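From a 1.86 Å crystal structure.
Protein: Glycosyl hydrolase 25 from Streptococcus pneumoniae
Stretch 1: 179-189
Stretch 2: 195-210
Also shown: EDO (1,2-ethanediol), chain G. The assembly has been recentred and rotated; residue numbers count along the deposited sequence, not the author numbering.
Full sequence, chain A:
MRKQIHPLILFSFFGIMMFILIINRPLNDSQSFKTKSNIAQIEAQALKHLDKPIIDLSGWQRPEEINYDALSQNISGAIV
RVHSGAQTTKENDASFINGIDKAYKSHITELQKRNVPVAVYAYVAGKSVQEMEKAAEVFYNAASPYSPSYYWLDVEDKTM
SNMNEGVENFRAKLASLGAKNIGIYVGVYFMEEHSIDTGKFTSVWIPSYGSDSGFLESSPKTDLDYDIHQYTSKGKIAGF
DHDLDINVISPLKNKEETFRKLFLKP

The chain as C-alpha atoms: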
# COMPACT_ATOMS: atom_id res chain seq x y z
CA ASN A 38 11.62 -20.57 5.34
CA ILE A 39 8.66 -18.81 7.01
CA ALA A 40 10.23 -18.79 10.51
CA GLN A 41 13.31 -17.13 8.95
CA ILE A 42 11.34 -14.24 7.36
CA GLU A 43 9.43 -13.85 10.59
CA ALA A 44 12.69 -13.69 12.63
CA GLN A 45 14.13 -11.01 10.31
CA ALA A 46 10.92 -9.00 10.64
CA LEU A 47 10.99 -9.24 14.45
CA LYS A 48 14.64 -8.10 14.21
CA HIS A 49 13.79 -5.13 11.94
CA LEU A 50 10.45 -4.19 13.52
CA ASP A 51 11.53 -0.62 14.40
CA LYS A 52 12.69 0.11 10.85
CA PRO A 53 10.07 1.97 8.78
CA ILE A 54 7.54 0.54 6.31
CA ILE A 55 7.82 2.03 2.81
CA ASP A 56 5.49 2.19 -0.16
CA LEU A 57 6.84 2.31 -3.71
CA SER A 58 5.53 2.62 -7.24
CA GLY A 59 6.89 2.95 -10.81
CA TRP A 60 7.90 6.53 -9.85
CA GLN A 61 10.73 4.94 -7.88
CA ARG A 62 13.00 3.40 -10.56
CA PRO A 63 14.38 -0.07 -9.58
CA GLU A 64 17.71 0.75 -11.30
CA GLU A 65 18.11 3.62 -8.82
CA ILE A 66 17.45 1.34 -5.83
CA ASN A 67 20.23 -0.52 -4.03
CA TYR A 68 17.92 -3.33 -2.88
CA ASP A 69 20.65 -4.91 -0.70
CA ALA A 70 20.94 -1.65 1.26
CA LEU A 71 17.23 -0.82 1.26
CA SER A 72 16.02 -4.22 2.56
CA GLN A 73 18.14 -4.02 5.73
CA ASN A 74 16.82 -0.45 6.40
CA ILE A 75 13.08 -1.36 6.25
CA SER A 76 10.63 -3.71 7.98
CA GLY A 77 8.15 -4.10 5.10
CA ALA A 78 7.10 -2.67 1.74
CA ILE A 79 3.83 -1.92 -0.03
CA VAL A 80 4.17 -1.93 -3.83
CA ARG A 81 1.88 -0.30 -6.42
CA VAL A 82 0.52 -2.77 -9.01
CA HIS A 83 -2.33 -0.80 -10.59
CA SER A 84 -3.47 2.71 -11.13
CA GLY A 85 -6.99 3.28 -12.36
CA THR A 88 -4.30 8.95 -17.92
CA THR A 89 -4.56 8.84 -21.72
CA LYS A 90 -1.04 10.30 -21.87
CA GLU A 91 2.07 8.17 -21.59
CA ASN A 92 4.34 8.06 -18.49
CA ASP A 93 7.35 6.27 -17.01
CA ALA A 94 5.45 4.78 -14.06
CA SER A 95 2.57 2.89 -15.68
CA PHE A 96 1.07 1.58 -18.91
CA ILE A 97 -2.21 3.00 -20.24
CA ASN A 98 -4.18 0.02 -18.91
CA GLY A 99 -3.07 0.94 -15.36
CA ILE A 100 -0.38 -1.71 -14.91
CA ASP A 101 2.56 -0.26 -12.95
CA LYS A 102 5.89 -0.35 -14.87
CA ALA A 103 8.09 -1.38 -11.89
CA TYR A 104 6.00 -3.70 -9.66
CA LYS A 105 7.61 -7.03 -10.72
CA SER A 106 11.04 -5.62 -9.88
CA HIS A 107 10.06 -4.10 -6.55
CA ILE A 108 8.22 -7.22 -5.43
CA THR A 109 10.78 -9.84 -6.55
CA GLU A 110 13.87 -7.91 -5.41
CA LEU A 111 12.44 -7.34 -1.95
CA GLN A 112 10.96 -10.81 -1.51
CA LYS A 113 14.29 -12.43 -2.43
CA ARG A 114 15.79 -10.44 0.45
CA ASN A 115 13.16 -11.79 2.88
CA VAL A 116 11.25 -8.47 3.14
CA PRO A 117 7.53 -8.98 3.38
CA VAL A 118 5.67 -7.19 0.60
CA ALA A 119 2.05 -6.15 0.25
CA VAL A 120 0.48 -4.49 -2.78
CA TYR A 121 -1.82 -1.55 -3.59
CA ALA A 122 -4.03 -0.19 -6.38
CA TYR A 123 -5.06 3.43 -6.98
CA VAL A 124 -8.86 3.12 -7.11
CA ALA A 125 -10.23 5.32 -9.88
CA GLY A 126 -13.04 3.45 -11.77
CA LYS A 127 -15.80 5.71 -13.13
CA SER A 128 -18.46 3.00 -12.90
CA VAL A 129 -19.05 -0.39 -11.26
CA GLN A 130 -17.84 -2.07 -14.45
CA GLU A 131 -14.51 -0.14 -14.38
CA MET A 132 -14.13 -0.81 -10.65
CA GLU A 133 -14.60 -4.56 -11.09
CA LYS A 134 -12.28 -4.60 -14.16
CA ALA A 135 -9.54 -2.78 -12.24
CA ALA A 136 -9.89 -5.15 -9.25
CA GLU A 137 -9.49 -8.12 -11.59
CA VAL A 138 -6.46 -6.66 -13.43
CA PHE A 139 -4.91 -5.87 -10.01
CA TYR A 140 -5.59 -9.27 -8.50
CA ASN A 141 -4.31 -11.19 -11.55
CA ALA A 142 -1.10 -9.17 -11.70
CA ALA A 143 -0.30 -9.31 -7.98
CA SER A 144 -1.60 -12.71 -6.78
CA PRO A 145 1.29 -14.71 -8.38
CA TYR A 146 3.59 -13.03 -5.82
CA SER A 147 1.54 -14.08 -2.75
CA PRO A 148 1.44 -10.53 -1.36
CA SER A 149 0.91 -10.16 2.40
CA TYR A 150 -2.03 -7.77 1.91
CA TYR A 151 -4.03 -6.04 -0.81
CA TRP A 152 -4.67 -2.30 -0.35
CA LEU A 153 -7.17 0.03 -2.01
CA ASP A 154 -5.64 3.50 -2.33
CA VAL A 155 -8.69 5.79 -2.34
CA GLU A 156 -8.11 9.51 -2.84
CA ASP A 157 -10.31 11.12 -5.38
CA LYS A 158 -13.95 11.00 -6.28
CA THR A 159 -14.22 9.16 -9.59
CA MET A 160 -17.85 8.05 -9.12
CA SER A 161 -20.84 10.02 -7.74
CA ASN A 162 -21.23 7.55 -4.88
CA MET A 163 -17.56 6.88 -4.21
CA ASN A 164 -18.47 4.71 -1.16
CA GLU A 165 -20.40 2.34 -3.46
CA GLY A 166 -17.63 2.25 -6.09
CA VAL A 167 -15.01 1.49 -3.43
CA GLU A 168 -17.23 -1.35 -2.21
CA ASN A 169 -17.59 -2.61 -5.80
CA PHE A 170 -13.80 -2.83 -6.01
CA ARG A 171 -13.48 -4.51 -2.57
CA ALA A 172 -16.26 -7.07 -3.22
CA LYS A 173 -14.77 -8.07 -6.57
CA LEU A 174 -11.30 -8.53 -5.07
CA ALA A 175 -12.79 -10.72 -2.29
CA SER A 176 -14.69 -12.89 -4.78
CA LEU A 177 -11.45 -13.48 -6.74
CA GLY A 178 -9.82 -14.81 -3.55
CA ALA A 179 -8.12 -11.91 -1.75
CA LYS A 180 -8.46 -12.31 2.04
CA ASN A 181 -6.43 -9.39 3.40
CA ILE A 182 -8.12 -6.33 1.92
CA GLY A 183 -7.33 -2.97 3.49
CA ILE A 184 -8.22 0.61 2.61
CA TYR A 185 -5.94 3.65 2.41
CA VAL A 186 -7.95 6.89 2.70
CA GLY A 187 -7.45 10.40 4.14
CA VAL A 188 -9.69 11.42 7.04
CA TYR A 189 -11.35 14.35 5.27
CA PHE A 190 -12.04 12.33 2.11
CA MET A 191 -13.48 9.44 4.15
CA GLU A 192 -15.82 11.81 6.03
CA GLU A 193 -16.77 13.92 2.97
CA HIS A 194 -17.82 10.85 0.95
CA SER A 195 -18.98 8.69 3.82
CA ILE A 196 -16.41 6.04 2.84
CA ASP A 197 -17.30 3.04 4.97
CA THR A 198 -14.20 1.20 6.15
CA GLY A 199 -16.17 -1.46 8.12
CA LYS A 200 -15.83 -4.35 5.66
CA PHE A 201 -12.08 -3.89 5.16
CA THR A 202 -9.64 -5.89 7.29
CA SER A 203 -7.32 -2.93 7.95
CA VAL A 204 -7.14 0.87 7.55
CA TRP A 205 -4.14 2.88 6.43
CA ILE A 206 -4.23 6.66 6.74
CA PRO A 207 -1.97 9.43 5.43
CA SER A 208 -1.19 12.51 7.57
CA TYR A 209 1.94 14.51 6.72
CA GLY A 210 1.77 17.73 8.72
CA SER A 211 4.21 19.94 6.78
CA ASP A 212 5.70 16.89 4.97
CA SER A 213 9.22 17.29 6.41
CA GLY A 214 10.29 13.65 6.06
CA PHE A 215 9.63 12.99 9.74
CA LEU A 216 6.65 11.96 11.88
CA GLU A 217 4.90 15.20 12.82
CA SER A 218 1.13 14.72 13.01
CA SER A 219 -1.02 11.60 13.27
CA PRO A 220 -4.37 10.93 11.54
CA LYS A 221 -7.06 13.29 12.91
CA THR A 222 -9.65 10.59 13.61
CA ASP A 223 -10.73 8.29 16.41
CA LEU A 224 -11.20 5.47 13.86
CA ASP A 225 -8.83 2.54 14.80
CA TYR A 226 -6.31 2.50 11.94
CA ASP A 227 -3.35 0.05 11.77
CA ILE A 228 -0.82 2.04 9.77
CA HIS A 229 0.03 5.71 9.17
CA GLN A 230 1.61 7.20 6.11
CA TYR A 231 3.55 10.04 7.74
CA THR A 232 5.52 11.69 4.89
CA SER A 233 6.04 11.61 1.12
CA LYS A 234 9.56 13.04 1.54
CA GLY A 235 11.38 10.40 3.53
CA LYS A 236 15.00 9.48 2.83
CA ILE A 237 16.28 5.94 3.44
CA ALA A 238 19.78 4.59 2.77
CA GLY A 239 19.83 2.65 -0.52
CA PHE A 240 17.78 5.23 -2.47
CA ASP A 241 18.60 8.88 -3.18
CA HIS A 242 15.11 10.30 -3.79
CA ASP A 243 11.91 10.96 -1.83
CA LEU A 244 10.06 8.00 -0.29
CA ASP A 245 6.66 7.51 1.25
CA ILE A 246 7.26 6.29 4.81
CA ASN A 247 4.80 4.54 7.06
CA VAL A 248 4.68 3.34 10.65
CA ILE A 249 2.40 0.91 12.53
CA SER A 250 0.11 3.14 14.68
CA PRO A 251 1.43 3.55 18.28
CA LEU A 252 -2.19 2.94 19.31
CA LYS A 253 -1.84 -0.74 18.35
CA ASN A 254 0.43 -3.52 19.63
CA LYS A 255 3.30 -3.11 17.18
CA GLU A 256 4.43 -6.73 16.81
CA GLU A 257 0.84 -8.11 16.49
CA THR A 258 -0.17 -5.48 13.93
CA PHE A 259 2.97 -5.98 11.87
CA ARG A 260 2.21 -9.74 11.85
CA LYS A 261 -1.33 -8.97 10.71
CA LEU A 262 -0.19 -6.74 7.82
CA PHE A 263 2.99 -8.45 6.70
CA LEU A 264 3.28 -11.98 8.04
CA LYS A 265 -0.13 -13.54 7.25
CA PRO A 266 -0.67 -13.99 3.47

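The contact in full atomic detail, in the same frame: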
# COMPACT_ATOMS: atom_id res chain seq x y z
N ALA A 179 -8.84 -12.74 -2.72
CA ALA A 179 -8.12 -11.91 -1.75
C ALA A 179 -8.78 -12.01 -0.37
O ALA A 179 -9.99 -11.89 -0.26
CB ALA A 179 -8.07 -10.46 -2.20
N LYS A 180 -7.96 -12.20 0.67
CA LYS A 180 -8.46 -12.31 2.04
C LYS A 180 -8.14 -11.05 2.84
O LYS A 180 -8.97 -10.58 3.60
CB LYS A 180 -7.81 -13.52 2.75
CG LYS A 180 -7.95 -14.85 2.01
CD LYS A 180 -9.40 -15.27 1.90
CE LYS A 180 -9.51 -16.55 1.09
NZ LYS A 180 -10.91 -16.62 0.60
N ASN A 181 -6.91 -10.57 2.70
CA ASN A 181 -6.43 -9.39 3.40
C ASN A 181 -6.69 -8.23 2.48
O ASN A 181 -5.98 -8.07 1.48
CB ASN A 181 -4.95 -9.53 3.75
CG ASN A 181 -4.66 -10.74 4.63
OD1 ASN A 181 -5.56 -11.25 5.31
ND2 ASN A 181 -3.42 -11.18 4.64
N ILE A 182 -7.76 -7.48 2.76
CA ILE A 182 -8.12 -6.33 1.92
C ILE A 182 -8.29 -5.09 2.80
O ILE A 182 -9.25 -4.97 3.58
CB ILE A 182 -9.41 -6.55 1.11
CG1 ILE A 182 -9.38 -7.88 0.35
CG2 ILE A 182 -9.59 -5.44 0.09
CD1 ILE A 182 -10.67 -8.10 -0.44
N GLY A 183 -7.34 -4.17 2.66
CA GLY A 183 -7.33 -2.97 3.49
C GLY A 183 -7.62 -1.75 2.65
O GLY A 183 -7.55 -1.80 1.41
N ILE A 184 -7.95 -0.65 3.32
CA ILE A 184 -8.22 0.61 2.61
C ILE A 184 -7.29 1.72 3.10
O ILE A 184 -7.13 1.92 4.28
CB ILE A 184 -9.72 1.05 2.71
CG1 ILE A 184 -9.92 2.38 1.94
CG2 ILE A 184 -10.14 1.18 4.19
CD1 ILE A 184 -11.37 2.79 1.76
N TYR A 185 -6.64 2.41 2.16
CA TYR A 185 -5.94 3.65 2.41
C TYR A 185 -6.85 4.83 2.02
O TYR A 185 -7.34 4.91 0.88
CB TYR A 185 -4.65 3.66 1.60
CG TYR A 185 -3.89 4.97 1.47
CD1 TYR A 185 -2.76 5.21 2.23
CD2 TYR A 185 -4.30 5.95 0.55
CE1 TYR A 185 -2.03 6.39 2.06
CE2 TYR A 185 -3.58 7.13 0.39
CZ TYR A 185 -2.46 7.35 1.15
OH TYR A 185 -1.76 8.53 0.97
N VAL A 186 -7.09 5.73 2.97
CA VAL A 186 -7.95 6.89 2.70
C VAL A 186 -7.65 8.02 3.70
O VAL A 186 -7.40 7.75 4.88
CB VAL A 186 -9.46 6.46 2.69
CG1 VAL A 186 -9.93 5.88 4.02
CG2 VAL A 186 -10.37 7.60 2.22
N GLY A 187 -7.64 9.26 3.22
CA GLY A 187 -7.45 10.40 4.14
C GLY A 187 -8.71 10.62 4.97
O GLY A 187 -9.82 10.21 4.57
N VAL A 188 -8.56 11.26 6.13
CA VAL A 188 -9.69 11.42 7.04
C VAL A 188 -10.79 12.31 6.42
O VAL A 188 -12.00 11.97 6.46
CB VAL A 188 -9.24 11.99 8.41
CG1 VAL A 188 -10.46 12.34 9.25
CG2 VAL A 188 -8.35 10.98 9.13
N TYR A 189 -10.38 13.43 5.85
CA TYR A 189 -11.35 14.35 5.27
C TYR A 189 -12.11 13.73 4.10
O TYR A 189 -13.32 13.90 3.98
CB TYR A 189 -10.66 15.64 4.85
CG TYR A 189 -10.09 16.43 5.99
CD1 TYR A 189 -10.92 16.91 7.01
CD2 TYR A 189 -8.73 16.70 6.06
CE1 TYR A 189 -10.39 17.63 8.07
CE2 TYR A 189 -8.20 17.42 7.11
CZ TYR A 189 -9.03 17.89 8.11
OH TYR A 189 -8.49 18.61 9.16
N SER A 195 -18.41 9.76 3.01
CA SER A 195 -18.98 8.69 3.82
C SER A 195 -18.41 7.33 3.42
O SER A 195 -19.16 6.35 3.31
CB SER A 195 -20.51 8.67 3.67
OG SER A 195 -21.09 9.88 4.10
N ILE A 196 -17.10 7.28 3.21
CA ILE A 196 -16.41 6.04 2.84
C ILE A 196 -16.40 5.12 4.05
O ILE A 196 -15.73 5.40 5.06
CB ILE A 196 -14.95 6.27 2.39
CG1 ILE A 196 -14.84 7.30 1.25
CG2 ILE A 196 -14.34 4.93 1.98
CD1 ILE A 196 -15.47 6.90 -0.08
N ASP A 197 -17.15 4.04 3.92
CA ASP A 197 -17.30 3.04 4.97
C ASP A 197 -16.09 2.13 4.96
O ASP A 197 -15.80 1.48 3.95
CB ASP A 197 -18.56 2.23 4.68
CG ASP A 197 -19.01 1.39 5.86
OD1 ASP A 197 -18.26 1.20 6.84
OD2 ASP A 197 -20.16 0.90 5.79
N THR A 198 -15.38 2.07 6.07
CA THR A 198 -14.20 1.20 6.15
C THR A 198 -14.51 -0.15 6.82
O THR A 198 -13.64 -1.02 6.91
CB THR A 198 -13.02 1.89 6.87
OG1 THR A 198 -13.32 2.02 8.27
CG2 THR A 198 -12.75 3.28 6.27
N GLY A 199 -15.75 -0.32 7.28
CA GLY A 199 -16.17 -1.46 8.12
C GLY A 199 -15.87 -2.85 7.58
O GLY A 199 -15.49 -3.74 8.32
N LYS A 200 -16.05 -3.04 6.27
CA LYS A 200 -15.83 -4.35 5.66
C LYS A 200 -14.37 -4.67 5.31
O LYS A 200 -14.04 -5.82 4.96
CB LYS A 200 -16.73 -4.53 4.45
CG LYS A 200 -18.21 -4.40 4.78
CD LYS A 200 -19.03 -5.20 3.80
CE LYS A 200 -19.85 -4.31 2.90
NZ LYS A 200 -20.89 -5.19 2.28
N PHE A 201 -13.50 -3.66 5.39
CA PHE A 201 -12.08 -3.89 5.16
C PHE A 201 -11.45 -4.52 6.39
O PHE A 201 -12.00 -4.40 7.49
CB PHE A 201 -11.37 -2.57 4.78
CG PHE A 201 -11.81 -2.04 3.46
CD1 PHE A 201 -12.91 -1.19 3.35
CD2 PHE A 201 -11.13 -2.40 2.29
CE1 PHE A 201 -13.34 -0.72 2.11
CE2 PHE A 201 -11.56 -1.93 1.06
CZ PHE A 201 -12.66 -1.10 0.96
N THR A 202 -10.31 -5.17 6.20
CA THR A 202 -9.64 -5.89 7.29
C THR A 202 -8.57 -5.03 7.98
O THR A 202 -8.08 -5.38 9.07
CB THR A 202 -9.05 -7.26 6.84
OG1 THR A 202 -8.13 -7.06 5.76
CG2 THR A 202 -10.14 -8.21 6.37
N SER A 203 -8.24 -3.91 7.36
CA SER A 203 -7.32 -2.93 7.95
C SER A 203 -7.52 -1.54 7.32
O SER A 203 -8.07 -1.42 6.22
CB SER A 203 -5.87 -3.36 7.75
OG SER A 203 -4.97 -2.49 8.45
N VAL A 204 -7.05 -0.51 8.03
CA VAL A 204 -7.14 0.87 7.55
C VAL A 204 -5.76 1.51 7.61
O VAL A 204 -5.02 1.35 8.60
CB VAL A 204 -8.20 1.70 8.32
CG1 VAL A 204 -8.26 3.12 7.76
CG2 VAL A 204 -9.58 1.03 8.22
N TRP A 205 -5.43 2.24 6.55
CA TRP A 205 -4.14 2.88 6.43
C TRP A 205 -4.42 4.32 6.12
O TRP A 205 -5.23 4.60 5.22
CB TRP A 205 -3.44 2.15 5.29
CG TRP A 205 -2.14 2.68 4.79
CD1 TRP A 205 -1.24 3.56 5.43
CD2 TRP A 205 -1.52 2.32 3.54
NE1 TRP A 205 -0.13 3.75 4.63
CE2 TRP A 205 -0.26 3.06 3.46
CE3 TRP A 205 -1.90 1.51 2.46
CZ2 TRP A 205 0.61 2.94 2.37
CZ3 TRP A 205 -1.02 1.42 1.36
CH2 TRP A 205 0.19 2.13 1.32
N ILE A 206 -3.85 5.24 6.90
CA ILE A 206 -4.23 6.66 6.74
C ILE A 206 -3.02 7.58 6.58
O ILE A 206 -2.08 7.53 7.39
CB ILE A 206 -5.15 7.19 7.89
CG1 ILE A 206 -6.41 6.34 8.05
CG2 ILE A 206 -5.55 8.66 7.64
CD1 ILE A 206 -7.29 6.68 9.25
N PRO A 207 -3.05 8.45 5.54
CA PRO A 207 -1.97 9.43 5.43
C PRO A 207 -2.19 10.66 6.33
O PRO A 207 -3.33 11.14 6.46
CB PRO A 207 -2.02 9.84 3.96
CG PRO A 207 -3.50 9.71 3.60
CD PRO A 207 -4.00 8.53 4.41
N SER A 208 -1.12 11.18 6.93
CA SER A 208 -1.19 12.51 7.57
C SER A 208 0.24 13.04 7.67
O SER A 208 1.04 12.48 8.40
CB SER A 208 -1.82 12.42 8.95
OG SER A 208 -1.90 13.70 9.56
N TYR A 209 0.55 14.08 6.90
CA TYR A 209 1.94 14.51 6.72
C TYR A 209 2.41 15.69 7.56
O TYR A 209 3.61 15.97 7.59
CB TYR A 209 2.24 14.87 5.26
CG TYR A 209 2.06 13.77 4.23
CD1 TYR A 209 1.88 12.43 4.61
CD2 TYR A 209 2.08 14.08 2.87
CE1 TYR A 209 1.70 11.44 3.65
CE2 TYR A 209 1.93 13.09 1.90
CZ TYR A 209 1.74 11.77 2.31
OH TYR A 209 1.57 10.80 1.34
N GLY A 210 1.48 16.40 8.21
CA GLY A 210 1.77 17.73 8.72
C GLY A 210 2.32 18.58 7.59
O GLY A 210 1.67 18.72 6.55
C1 EDO G . -13.63 17.25 3.74
O1 EDO G . -13.63 16.60 2.46
C2 EDO G . -14.73 16.66 4.62
O2 EDO G . -14.08 16.01 5.72
O HOH W 1 -5.84 12.09 6.91

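The strand segments of the two stretches run parallel, their axes approaching to 4.7 Å at 21°; the two stretches together bury 853 Å². Before the strand, Lys180 contributes little: its CB points away, and its backbone O lies 3.8 Å from Thr202 CG2.

Ile182 makes the first firm link. Thr202 N donates to Ile182 O (2.8 Å, 172°, nearly linear), while Ile182 N reaches Thr202 OG1 at 3.1 Å but at 131°, a weak bond. Threonine thus engages the strand through both backbone and side chain. At Gly183, CA sits 3.2 Å from Ser203 O; an ideal CB would be equally close to that oxygen, so the absence of a side chain suits this tight spot.

Ile184 is the apolar centre of its face. Its N donates to Ser203 O (3.0 Å, 160°), and its O accepts from Trp205 N (2.9 Å, 158°). With chi1 and chi2 both t, its CD1 meets Ile196 CG2 at 3.7 Å, and its CB stands 3.7 Å from the Phe201 ring centroid, only 7° off the normal. The type I turn Thr198–Phe201, closed by Phe201 N to Thr198 O (3.0 Å), leads into the second strand, and Phe201 CB points toward stretch 1.

Tyr185 lies on the other face with Trp205. Its ring edge addresses the indole face, the six-membered ring centroid 4.8 Å from its own and the planes at 73°. Pro207 CD lies over one tyrosine face, 4.0 Å from the ring centroid and 23° off the normal, a CH-pi contact that suits an aliphatic ring.

Val186 N donates to Trp205 O (3.1 Å, 150°), continuing the ladder, but Val186 O is buried without a polar partner, 3.4 Å from Ile206 CG2. Beyond Gly187, at the N-cap position, Val188 CG2 packs on Ile206 CG2 (3.9 Å). One water bridges the backbones, accepting from Val188 N (2.9 Å) and donating to Pro207 O (2.7 Å).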